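Local coordinates for protein guanine nucleotide exchange factor p115rhogef (PDB 1IAP) that acts as a Rho guanine nucleotide exchange factor and, through its N-terminal RGS domain, probably engages heterotrimeric G-protein alpha subunits, at residues A[106-109]-A[110-114]; A[125-128]-A[129-132]; A[57-60]-A[61-65]. All coordinates share one frame; numbering follows the deposited sequence.

Contact 1 (A[106-109]-A[110-114])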
loop_
_atom_site.group_PDB
_atom_site.type_symbol
_atom_site.label_atom_id
_atom_site.label_comp_id
_atom_site.label_asym_id
_atom_site.label_seq_id
_atom_site.Cartn_x
_atom_site.Cartn_y
_atom_site.Cartn_z
ATOM N N GLN A 106 5.868 -10.247 3.740
ATOM C CA GLN A 106 7.211 -9.675 3.846
ATOM C C GLN A 106 8.208 -10.103 2.773
ATOM O O GLN A 106 8.963 -9.272 2.270
ATOM C CB GLN A 106 7.798 -9.923 5.241
ATOM C CG GLN A 106 7.092 -9.161 6.360
ATOM C CD GLN A 106 7.072 -7.657 6.126
ATOM O OE1 GLN A 106 6.009 -7.035 6.110
ATOM N NE2 GLN A 106 8.252 -7.066 5.947
ATOM N N VAL A 107 8.213 -11.387 2.416
ATOM C CA VAL A 107 9.133 -11.883 1.393
ATOM C C VAL A 107 8.891 -11.231 0.025
ATOM O O VAL A 107 9.820 -10.695 -0.578
ATOM C CB VAL A 107 9.069 -13.428 1.257
ATOM C CG1 VAL A 107 9.853 -13.893 0.028
ATOM C CG2 VAL A 107 9.642 -14.084 2.505
ATOM N N ALA A 108 7.647 -11.269 -0.448
ATOM C CA ALA A 108 7.293 -10.689 -1.743
ATOM C C ALA A 108 7.557 -9.186 -1.790
ATOM O O ALA A 108 8.173 -8.692 -2.737
ATOM C CB ALA A 108 5.837 -10.972 -2.072
ATOM N N VAL A 109 7.087 -8.471 -0.770
ATOM C CA VAL A 109 7.272 -7.021 -0.684
ATOM C C VAL A 109 8.758 -6.699 -0.579
ATOM O O VAL A 109 9.235 -5.724 -1.167
ATOM C CB VAL A 109 6.516 -6.424 0.527
ATOM C CG1 VAL A 109 6.854 -4.941 0.694
ATOM C CG2 VAL A 109 5.013 -6.616 0.354
ATOM N N GLY A 110 9.484 -7.534 0.161
ATOM C CA GLY A 110 10.915 -7.339 0.312
ATOM C C GLY A 110 11.617 -7.451 -1.029
ATOM O O GLY A 110 12.502 -6.648 -1.344
ATOM N N ARG A 111 11.214 -8.438 -1.826
ATOM C CA ARG A 111 11.802 -8.655 -3.151
ATOM C C ARG A 111 11.448 -7.526 -4.110
ATOM O O ARG A 111 12.252 -7.149 -4.960
ATOM C CB ARG A 111 11.359 -9.997 -3.734
ATOM C CG ARG A 111 12.072 -11.200 -3.126
ATOM C CD ARG A 111 11.605 -12.506 -3.757
ATOM N NE ARG A 111 10.194 -12.776 -3.481
ATOM C CZ ARG A 111 9.373 -13.417 -4.309
ATOM N NH1 ARG A 111 9.812 -13.861 -5.478
ATOM N NH2 ARG A 111 8.106 -13.610 -3.966
ATOM N N GLN A 112 10.238 -6.996 -3.969
ATOM C CA GLN A 112 9.789 -5.896 -4.806
ATOM C C GLN A 112 10.541 -4.607 -4.469
ATOM O O GLN A 112 10.875 -3.832 -5.361
ATOM C CB GLN A 112 8.280 -5.718 -4.666
ATOM C CG GLN A 112 7.498 -6.900 -5.222
ATOM C CD GLN A 112 6.040 -6.892 -4.808
ATOM O OE1 GLN A 112 5.490 -5.857 -4.427
ATOM N NE2 GLN A 112 5.407 -8.058 -4.868
ATOM N N LEU A 113 10.814 -4.380 -3.186
ATOM C CA LEU A 113 11.566 -3.190 -2.769
ATOM C C LEU A 113 12.993 -3.313 -3.296
ATOM O O LEU A 113 13.577 -2.342 -3.779
ATOM C CB LEU A 113 11.589 -3.061 -1.251
ATOM C CG LEU A 113 10.378 -2.398 -0.597
ATOM C CD1 LEU A 113 10.454 -2.552 0.914
ATOM C CD2 LEU A 113 10.337 -0.930 -0.989
ATOM N N GLU A 114 13.535 -4.525 -3.211
ATOM C CA GLU A 114 14.881 -4.812 -3.697
ATOM C C GLU A 114 14.949 -4.492 -5.186
ATOM O O GLU A 114 15.850 -3.781 -5.631
ATOM C CB GLU A 114 15.214 -6.289 -3.465
ATOM C CG GLU A 114 16.563 -6.748 -4.004
ATOM C CD GLU A 114 16.808 -8.240 -3.785
ATOM O OE1 GLU A 114 15.983 -8.906 -3.117
ATOM O OE2 GLU A 114 17.835 -8.752 -4.286
#
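The opening turns of helix 106-121 place Val109 and Leu113 one turn apart on the same buried flank, Val109 CG1 lying 4.3 Å from Leu113 CD1. CG1 of the valine is anti to its backbone N (chi1 173°), a setting that swings this methyl forward along the helix to the leucine. Beneath the side chains runs a regular i to i+4 ladder: Gly110 N donates to Gln106 O at 2.8 Å, and Arg111, Gln112 and Leu113 repeat the bond to Val107, Ala108 and Val109. Within the all-helical RGS fold this flank faces inward. Val109 rests on Pro33, Leu34 and Cys37 of helix 32-43, while Leu113 meets Leu21 and Gln112 meets Val25 of helix 15-28. Gln112 lies close along its own helix, its CG 3.1 Å from Ala108 O and its NE2 4.1 Å from Ala108 CB. On the exposed flank Arg111 bends at chi3 (-65°) and folds back over the preceding turn. Its NE comes within 3.7 Å of Val107 CG1, and the guanidinium turns an edge to Val107 O. Further out, Arg111 NH2 sits 4.0 Å from Ala108 CB, a van der Waals contact made by a charged group.

Contact 2 (A[125-128]-A[129-132])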
loop_
_atom_site.group_PDB
_atom_site.type_symbol
_atom_site.label_atom_id
_atom_site.label_comp_id
_atom_site.label_asym_id
_atom_site.label_seq_id
_atom_site.Cartn_x
_atom_site.Cartn_y
_atom_site.Cartn_z
ATOM N N THR A 125 13.193 3.468 -12.971
ATOM C CA THR A 125 12.021 3.649 -12.120
ATOM C C THR A 125 11.377 4.995 -12.424
ATOM O O THR A 125 12.066 5.970 -12.746
ATOM C CB THR A 125 12.351 3.547 -10.614
ATOM O OG1 THR A 125 13.402 4.461 -10.280
ATOM C CG2 THR A 125 12.765 2.119 -10.263
ATOM N N PRO A 126 10.042 5.057 -12.349
ATOM C CA PRO A 126 9.283 6.279 -12.624
ATOM C C PRO A 126 9.423 7.398 -11.609
ATOM O O PRO A 126 9.733 7.170 -10.437
ATOM C CB PRO A 126 7.841 5.770 -12.680
ATOM C CG PRO A 126 7.850 4.643 -11.679
ATOM C CD PRO A 126 9.131 3.935 -12.044
ATOM N N TRP A 127 9.201 8.618 -12.089
ATOM C CA TRP A 127 9.225 9.813 -11.257
ATOM C C TRP A 127 10.522 10.148 -10.525
ATOM O O TRP A 127 10.489 10.816 -9.495
ATOM C CB TRP A 127 8.072 9.736 -10.252
ATOM C CG TRP A 127 6.749 9.524 -10.915
ATOM C CD1 TRP A 127 5.940 8.430 -10.806
ATOM C CD2 TRP A 127 6.082 10.432 -11.796
ATOM N NE1 TRP A 127 4.808 8.602 -11.565
ATOM C CE2 TRP A 127 4.868 9.822 -12.183
ATOM C CE3 TRP A 127 6.390 11.706 -12.297
ATOM C CZ2 TRP A 127 3.960 10.443 -13.043
ATOM C CZ3 TRP A 127 5.485 12.323 -13.153
ATOM C CH2 TRP A 127 4.284 11.691 -13.519
ATOM N N GLU A 128 11.658 9.704 -11.056
ATOM C CA GLU A 128 12.939 9.985 -10.423
ATOM C C GLU A 128 13.239 11.484 -10.403
ATOM O O GLU A 128 13.849 11.984 -9.463
ATOM C CB GLU A 128 14.063 9.197 -11.110
ATOM C CG GLU A 128 15.409 9.220 -10.374
ATOM C CD GLU A 128 15.323 8.780 -8.909
ATOM O OE1 GLU A 128 14.537 7.867 -8.582
ATOM O OE2 GLU A 128 16.049 9.360 -8.075
ATOM N N GLN A 129 12.790 12.203 -11.427
ATOM C CA GLN A 129 13.000 13.644 -11.485
ATOM C C GLN A 129 12.311 14.331 -10.299
ATOM O O GLN A 129 12.887 15.218 -9.670
ATOM C CB GLN A 129 12.459 14.230 -12.797
ATOM C CG GLN A 129 12.481 15.753 -12.818
ATOM C CD GLN A 129 11.690 16.359 -13.958
ATOM O OE1 GLN A 129 12.151 17.293 -14.606
ATOM N NE2 GLN A 129 10.483 15.846 -14.196
ATOM N N GLU A 130 11.089 13.908 -9.990
ATOM C CA GLU A 130 10.331 14.492 -8.882
ATOM C C GLU A 130 10.994 14.193 -7.543
ATOM O O GLU A 130 11.115 15.072 -6.684
ATOM C CB GLU A 130 8.880 13.989 -8.891
ATOM C CG GLU A 130 7.981 14.646 -9.948
ATOM C CD GLU A 130 8.439 14.410 -11.382
ATOM O OE1 GLU A 130 9.089 13.378 -11.659
ATOM O OE2 GLU A 130 8.144 15.263 -12.242
ATOM N N LEU A 131 11.430 12.948 -7.377
ATOM C CA LEU A 131 12.110 12.518 -6.155
ATOM C C LEU A 131 13.428 13.267 -5.986
ATOM O O LEU A 131 13.822 13.603 -4.868
ATOM C CB LEU A 131 12.377 11.012 -6.212
ATOM C CG LEU A 131 11.352 10.069 -5.575
ATOM C CD1 LEU A 131 9.940 10.633 -5.623
ATOM C CD2 LEU A 131 11.455 8.695 -6.225
ATOM N N ALA A 132 14.115 13.506 -7.100
ATOM C CA ALA A 132 15.383 14.240 -7.085
ATOM C C ALA A 132 15.132 15.670 -6.645
ATOM O O ALA A 132 15.858 16.212 -5.820
ATOM C CB ALA A 132 16.016 14.239 -8.473
#
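Trp127 meets Glu130 at the rim of its indole: Glu130 OE1 lies near the ring plane, 3.2 Å from Trp127 CE3, with the carboxylate turned 88° against the ring. A bend at chi2 (61°) curls the glutamate back to that edge. Its other oxygen, OE2, makes a salt bridge with Arg155 of helix 142-162 and takes a weak hydrogen bond from Gln129 NE2. With an alanine here, Arg155 would probably lose its carboxylate mate and the six-membered edge of Trp127 its neighbour. The indole also stands edge-to-face with His159, so this side chain leans on helix 142-162 as well. Trp127 O accepts from Leu131 N at 3.1 Å, almost straight and in the carbonyl plane. Glu128 follows, its O bonded to Ala132 N at 2.8 Å. The side chain crosses that of Leu131 at about a right angle, Glu128 OE1 being 4.0 Å from Leu131 CD2, and OE1 is paired with Arg120 of helix 106-121 in a salt bridge. Trp127, whose carbonyl takes the bond from Leu131 N, occupies the N-cap position of helix 128-135, and the two glutamates stand in a first turn where acidic groups would suit the helix dipole.

Contact 3 (A[57-60]-A[61-65])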
loop_
_atom_site.group_PDB
_atom_site.type_symbol
_atom_site.label_atom_id
_atom_site.label_comp_id
_atom_site.label_asym_id
_atom_site.label_seq_id
_atom_site.Cartn_x
_atom_site.Cartn_y
_atom_site.Cartn_z
ATOM N N ASP A 57 -13.366 -4.670 5.332
ATOM C CA ASP A 57 -13.013 -4.214 3.984
ATOM C C ASP A 57 -11.690 -4.866 3.583
ATOM O O ASP A 57 -11.527 -5.326 2.452
ATOM C CB ASP A 57 -12.851 -2.689 3.949
ATOM C CG ASP A 57 -14.157 -1.942 4.164
ATOM O OD1 ASP A 57 -15.245 -2.538 4.004
ATOM O OD2 ASP A 57 -14.087 -0.737 4.483
ATOM N N PHE A 58 -10.757 -4.881 4.530
ATOM C CA PHE A 58 -9.437 -5.475 4.342
ATOM C C PHE A 58 -9.628 -6.949 4.000
ATOM O O PHE A 58 -8.951 -7.479 3.121
ATOM C CB PHE A 58 -8.620 -5.307 5.629
ATOM C CG PHE A 58 -7.274 -5.981 5.607
ATOM C CD1 PHE A 58 -6.141 -5.282 5.200
ATOM C CD2 PHE A 58 -7.127 -7.291 6.063
ATOM C CE1 PHE A 58 -4.878 -5.873 5.249
ATOM C CE2 PHE A 58 -5.866 -7.892 6.116
ATOM C CZ PHE A 58 -4.738 -7.178 5.708
ATOM N N TYR A 59 -10.565 -7.599 4.691
ATOM C CA TYR A 59 -10.863 -9.002 4.437
ATOM C C TYR A 59 -11.385 -9.188 3.017
ATOM O O TYR A 59 -10.865 -10.005 2.257
ATOM C CB TYR A 59 -11.896 -9.531 5.448
ATOM C CG TYR A 59 -12.451 -10.889 5.101
ATOM C CD1 TYR A 59 -11.748 -12.056 5.405
ATOM C CD2 TYR A 59 -13.670 -11.012 4.430
ATOM C CE1 TYR A 59 -12.245 -13.311 5.042
ATOM C CE2 TYR A 59 -14.171 -12.253 4.064
ATOM C CZ TYR A 59 -13.457 -13.397 4.372
ATOM O OH TYR A 59 -13.959 -14.622 4.002
ATOM N N HIS A 60 -12.394 -8.400 2.649
ATOM C CA HIS A 60 -12.991 -8.507 1.325
ATOM C C HIS A 60 -12.049 -8.161 0.174
ATOM O O HIS A 60 -12.182 -8.701 -0.920
ATOM C CB HIS A 60 -14.268 -7.665 1.251
ATOM C CG HIS A 60 -15.391 -8.206 2.082
ATOM N ND1 HIS A 60 -15.996 -9.415 1.815
ATOM C CD2 HIS A 60 -15.995 -7.719 3.191
ATOM C CE1 HIS A 60 -16.923 -9.652 2.726
ATOM N NE2 HIS A 60 -16.942 -8.639 3.574
ATOM N N SER A 61 -11.083 -7.289 0.438
ATOM C CA SER A 61 -10.123 -6.865 -0.575
ATOM C C SER A 61 -8.903 -7.767 -0.756
ATOM O O SER A 61 -8.445 -7.966 -1.886
ATOM C CB SER A 61 -9.629 -5.444 -0.277
ATOM O OG SER A 61 -10.654 -4.484 -0.460
ATOM N N PHE A 62 -8.393 -8.329 0.341
ATOM C CA PHE A 62 -7.176 -9.134 0.263
ATOM C C PHE A 62 -7.211 -10.581 0.719
ATOM O O PHE A 62 -6.326 -11.358 0.344
ATOM C CB PHE A 62 -6.053 -8.437 1.047
ATOM C CG PHE A 62 -5.874 -6.990 0.698
ATOM C CD1 PHE A 62 -6.310 -5.996 1.567
ATOM C CD2 PHE A 62 -5.269 -6.619 -0.499
ATOM C CE1 PHE A 62 -6.153 -4.648 1.247
ATOM C CE2 PHE A 62 -5.109 -5.277 -0.827
ATOM C CZ PHE A 62 -5.551 -4.290 0.047
ATOM N N LEU A 63 -8.212 -10.953 1.511
ATOM C CA LEU A 63 -8.261 -12.313 2.050
ATOM C C LEU A 63 -9.342 -13.251 1.513
ATOM O O LEU A 63 -9.146 -14.468 1.473
ATOM C CB LEU A 63 -8.317 -12.242 3.586
ATOM C CG LEU A 63 -7.347 -11.256 4.262
ATOM C CD1 LEU A 63 -7.579 -11.191 5.774
ATOM C CD2 LEU A 63 -5.908 -11.641 3.960
ATOM N N GLU A 64 -10.472 -12.697 1.085
ATOM C CA GLU A 64 -11.565 -13.514 0.562
ATOM C C GLU A 64 -11.250 -14.191 -0.775
ATOM O O GLU A 64 -10.569 -13.621 -1.626
ATOM C CB GLU A 64 -12.847 -12.683 0.457
ATOM C CG GLU A 64 -14.056 -13.479 0.006
ATOM C CD GLU A 64 -15.351 -12.758 0.277
ATOM O OE1 GLU A 64 -15.528 -11.630 -0.236
ATOM O OE2 GLU A 64 -16.193 -13.321 1.007
ATOM N N LYS A 65 -11.780 -15.401 -0.948
ATOM C CA LYS A 65 -11.583 -16.216 -2.148
ATOM C C LYS A 65 -11.691 -15.493 -3.493
ATOM O O LYS A 65 -10.828 -15.649 -4.359
ATOM C CB LYS A 65 -12.557 -17.399 -2.138
ATOM C CG LYS A 65 -12.411 -18.356 -3.317
ATOM C CD LYS A 65 -13.621 -19.280 -3.447
ATOM C CE LYS A 65 -13.855 -20.093 -2.181
ATOM N NZ LYS A 65 -15.051 -20.977 -2.293
HETATM O O HOH W 1 -14.370 -9.908 -2.166
#
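Helix 48-63, in the all-helical RGS fold, widens into a pi-type turn in its final turn, and Tyr59 is where the two spacings meet. Its carbonyl O accepts twice: Leu63 N donates from 2.9 Å in the usual i to i+4 manner, and Glu64 N, one residue further, reaches the same Tyr59 O at 3.0 Å. The two donors come from opposite faces of the carbonyl plane, so one oxygen satisfies both amides as the chain leaves its regular path. On the buried side, Phe58 has CG anti to its backbone N (chi1 175°), which carries the ring along the helix to Phe62 and Leu63. Phe62 CD1 lies over a face of the Phe58 ring, 3.7 Å from Phe58 CD1; the ring planes meet at 58°, so the two rings lie obliquely to each other. Leu63 CD1 touches the other side of the ring's perimeter, 3.7 Å from Phe58 CE2. This cluster fits against helix 32-43 through Cys36 and Ala40, and against Val101 of helix 91-103, while Phe62 stands edge-to-face with His39. Towards solvent the chemistry becomes polar. Tyr59 CD2 sits over the centre of the His60 imidazole, leaving the edge of that ring to Glu64. His60 ND1 donates to Glu64 OE1 at 3.1 Å, nearly straight and in the ring plane, yet it meets the oxygen from 52° above the carboxylate plane. The bond fixes which way the imidazole is flipped, and the negative charge would probably favour its protonation. One water donates to both His60 O and Glu64 OE1, lying 2.8 Å from each, and ties the carboxylate to the helix backbone as well as to the ring.

Overall arrangement
All three contacts are local, each in or next to a single helix of the same RGS domain, yet each samples a different part of a helix. Contact 2 is a beginning, contact 1 an early regular run and contact 3 an end. All are partly buried, but contact 2 lies furthest out, its centre about 19 Å from the chain's centre against 13 and 14 Å for contacts 1 and 3. Contacts 1 and 3 both send buried apolar side chains to helix 32-43; contacts 1 and 2 both lean on helix 15-28. Contact 2 relies more on charge, its glutamates pairing with arginines outside its own segments. It sits on the opposite side of the chain's centre from contact 3.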